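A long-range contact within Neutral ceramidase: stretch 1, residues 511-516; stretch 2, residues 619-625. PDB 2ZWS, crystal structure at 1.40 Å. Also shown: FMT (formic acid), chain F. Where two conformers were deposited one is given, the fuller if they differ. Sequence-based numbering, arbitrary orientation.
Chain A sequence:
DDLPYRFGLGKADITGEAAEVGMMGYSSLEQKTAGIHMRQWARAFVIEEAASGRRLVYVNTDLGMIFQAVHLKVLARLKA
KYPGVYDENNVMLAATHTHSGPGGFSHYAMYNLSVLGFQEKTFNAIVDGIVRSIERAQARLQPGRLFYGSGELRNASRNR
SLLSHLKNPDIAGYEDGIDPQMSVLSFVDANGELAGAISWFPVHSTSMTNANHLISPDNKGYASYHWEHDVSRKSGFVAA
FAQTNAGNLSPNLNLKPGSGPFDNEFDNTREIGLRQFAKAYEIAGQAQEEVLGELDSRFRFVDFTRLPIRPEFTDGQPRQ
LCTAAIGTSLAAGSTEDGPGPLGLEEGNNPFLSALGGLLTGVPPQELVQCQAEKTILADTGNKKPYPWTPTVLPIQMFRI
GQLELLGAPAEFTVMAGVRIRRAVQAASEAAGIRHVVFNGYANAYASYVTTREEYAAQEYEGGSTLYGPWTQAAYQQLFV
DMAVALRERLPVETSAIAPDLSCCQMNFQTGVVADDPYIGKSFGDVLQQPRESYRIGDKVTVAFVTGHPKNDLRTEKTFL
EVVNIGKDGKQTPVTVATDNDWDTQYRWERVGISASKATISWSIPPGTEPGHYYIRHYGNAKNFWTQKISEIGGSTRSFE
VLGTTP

Stretch 1 511-516: GVVADD
Stretch 2 619-625: GNAKNFW

One residue, Lys622, supplies the stretch 2 side of all three direct hydrogen bonds in this contact, through its amide, its carbonyl and its ammonium group. The touching residues are at least 105 positions apart in sequence, and the two stretches cross almost at right angles: the vectors from CA of Val512 to CA of Asp515 and from CA of Asn620 to CA of Phe624 differ by 94°. Stretch 1 is irregular, whereas residues 619-622 finish in extended conformation (Lys622 phi/psi -109/130) before Phe624 turns to -61/-40.

Asp515 (-116/145) grips the Lys622 backbone twice. Its N donates to Lys622 O at 2.9 Å with a nearly linear 175° angle, and its side chain, chi1 -58° (m) and chi2 -77°, brings OD2 within 2.7 Å of Lys622 N, which donates at 156°. The CA-to-CB bond of Asp515 points toward stretch 2, and its CB lies 4.0 Å from Ala621 CB.

The Lys622 side chain is fully extended, all four chi angles t, and so reaches back along stretch 1 to place NZ 2.7 Å from Val512 O, a hydrogen bond in which the charged amine meets a carbonyl. Along the way, its CD lies 4.1 Å from CG1 of Val512 (chi1 t).

The nearest CA pair, Ala514 CA to Phe624 CA at 4.7 Å, sets the register. Ala514 is strongly extended (-179/163), and its CB packs tightly on Phe624 CB at 3.3 Å. With Phe624 at chi1 178° (t) and chi2 74°, Val513 CG1 (chi1 t) approaches Phe624 CE1 at 3.7 Å; this methyl and Ala514 CB both lie at the ring edge, near its plane. Water 1 adds a polar bridge, donating to Asp515 O at 3.1 Å and accepting from Phe624 N at 2.9 Å. Altogether 379 Å² is buried, summed over both sides.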

# COMPACT_ATOMS: atom_id res chain seq x y z
N GLY A 511 22.10 2.51 12.28
CA GLY A 511 21.42 3.80 12.25
C GLY A 511 22.38 4.94 11.97
O GLY A 511 23.47 4.73 11.41
N VAL A 512 22.01 6.13 12.40
CA VAL A 512 22.80 7.33 12.19
C VAL A 512 23.78 7.48 13.35
O VAL A 512 23.35 7.62 14.49
CB VAL A 512 21.91 8.58 12.16
CG1 VAL A 512 22.74 9.81 11.81
CG2 VAL A 512 20.74 8.41 11.16
N VAL A 513 25.07 7.45 13.04
CA VAL A 513 26.13 7.70 14.04
C VAL A 513 26.15 9.18 14.39
O VAL A 513 26.03 9.56 15.57
CB VAL A 513 27.52 7.27 13.48
CG1 VAL A 513 28.65 7.63 14.44
CG2 VAL A 513 27.52 5.77 13.16
N ALA A 514 26.24 10.04 13.37
CA ALA A 514 26.25 11.48 13.56
C ALA A 514 26.34 12.15 12.19
O ALA A 514 26.67 11.50 11.17
CB ALA A 514 27.43 11.91 14.44
N ASP A 515 26.00 13.44 12.17
CA ASP A 515 26.15 14.29 10.99
C ASP A 515 27.15 15.40 11.25
O ASP A 515 27.18 15.98 12.34
CB ASP A 515 24.82 14.96 10.63
CG ASP A 515 23.71 13.97 10.38
OD1 ASP A 515 23.69 13.36 9.29
OD2 ASP A 515 22.85 13.81 11.26
N ASP A 516 27.89 15.74 10.21
CA ASP A 516 28.71 16.95 10.19
C ASP A 516 28.43 17.66 8.87
O ASP A 516 28.14 17.00 7.86
CB ASP A 516 30.18 16.57 10.24
CG ASP A 516 30.58 15.99 11.57
OD1 ASP A 516 30.91 14.78 11.60
OD2 ASP A 516 30.56 16.73 12.58
N GLY A 619 15.74 20.04 6.95
CA GLY A 619 16.31 18.75 7.32
C GLY A 619 16.62 18.70 8.81
O GLY A 619 16.22 19.60 9.56
N ASN A 620 17.33 17.67 9.24
CA ASN A 620 17.67 17.49 10.65
C ASN A 620 19.04 16.86 10.75
O ASN A 620 19.40 16.01 9.92
CB ASN A 620 16.62 16.61 11.37
CG ASN A 620 15.22 17.21 11.30
OD1 ASN A 620 14.53 17.05 10.28
ND2 ASN A 620 14.80 17.93 12.36
N ALA A 621 19.81 17.28 11.75
CA ALA A 621 21.17 16.77 11.94
C ALA A 621 21.40 16.25 13.35
O ALA A 621 20.83 16.77 14.30
CB ALA A 621 22.18 17.86 11.60
N LYS A 622 22.24 15.21 13.49
CA LYS A 622 22.53 14.59 14.79
C LYS A 622 23.97 14.92 15.26
O LYS A 622 24.93 14.75 14.49
CB LYS A 622 22.38 13.06 14.70
CG LYS A 622 22.55 12.31 16.04
CD LYS A 622 22.56 10.80 15.80
CE LYS A 622 22.83 10.03 17.07
NZ LYS A 622 22.55 8.57 16.90
N ASN A 623 24.10 15.37 16.51
CA ASN A 623 25.43 15.65 17.11
C ASN A 623 26.03 14.36 17.68
O ASN A 623 25.37 13.66 18.45
CB ASN A 623 25.25 16.67 18.24
CG ASN A 623 26.58 17.15 18.84
OD1 ASN A 623 27.25 16.42 19.60
ND2 ASN A 623 26.93 18.39 18.54
N PHE A 624 27.28 14.03 17.32
CA PHE A 624 27.88 12.76 17.76
C PHE A 624 27.99 12.64 19.27
O PHE A 624 27.72 11.59 19.88
CB PHE A 624 29.28 12.58 17.15
CG PHE A 624 30.00 11.32 17.59
CD1 PHE A 624 29.62 10.07 17.10
CD2 PHE A 624 31.06 11.38 18.48
CE1 PHE A 624 30.30 8.90 17.49
CE2 PHE A 624 31.74 10.23 18.89
CZ PHE A 624 31.36 8.99 18.40
N TRP A 625 28.36 13.76 19.87
CA TRP A 625 28.74 13.85 21.29
C TRP A 625 27.54 13.82 22.23
O TRP A 625 27.55 13.15 23.29
CB TRP A 625 29.54 15.14 21.54
CG TRP A 625 30.83 15.20 20.75
CD1 TRP A 625 32.05 14.73 21.14
CD2 TRP A 625 31.01 15.74 19.43
NE1 TRP A 625 32.98 14.95 20.15
CE2 TRP A 625 32.37 15.57 19.09
CE3 TRP A 625 30.16 16.35 18.50
CZ2 TRP A 625 32.91 15.98 17.87
CZ3 TRP A 625 30.69 16.78 17.27
CH2 TRP A 625 32.06 16.59 16.98
C FMT F . 23.56 3.53 15.37
O1 FMT F . 24.33 2.82 14.73
O2 FMT F . 23.90 4.39 16.20
O HOH W 1 28.56 15.25 15.02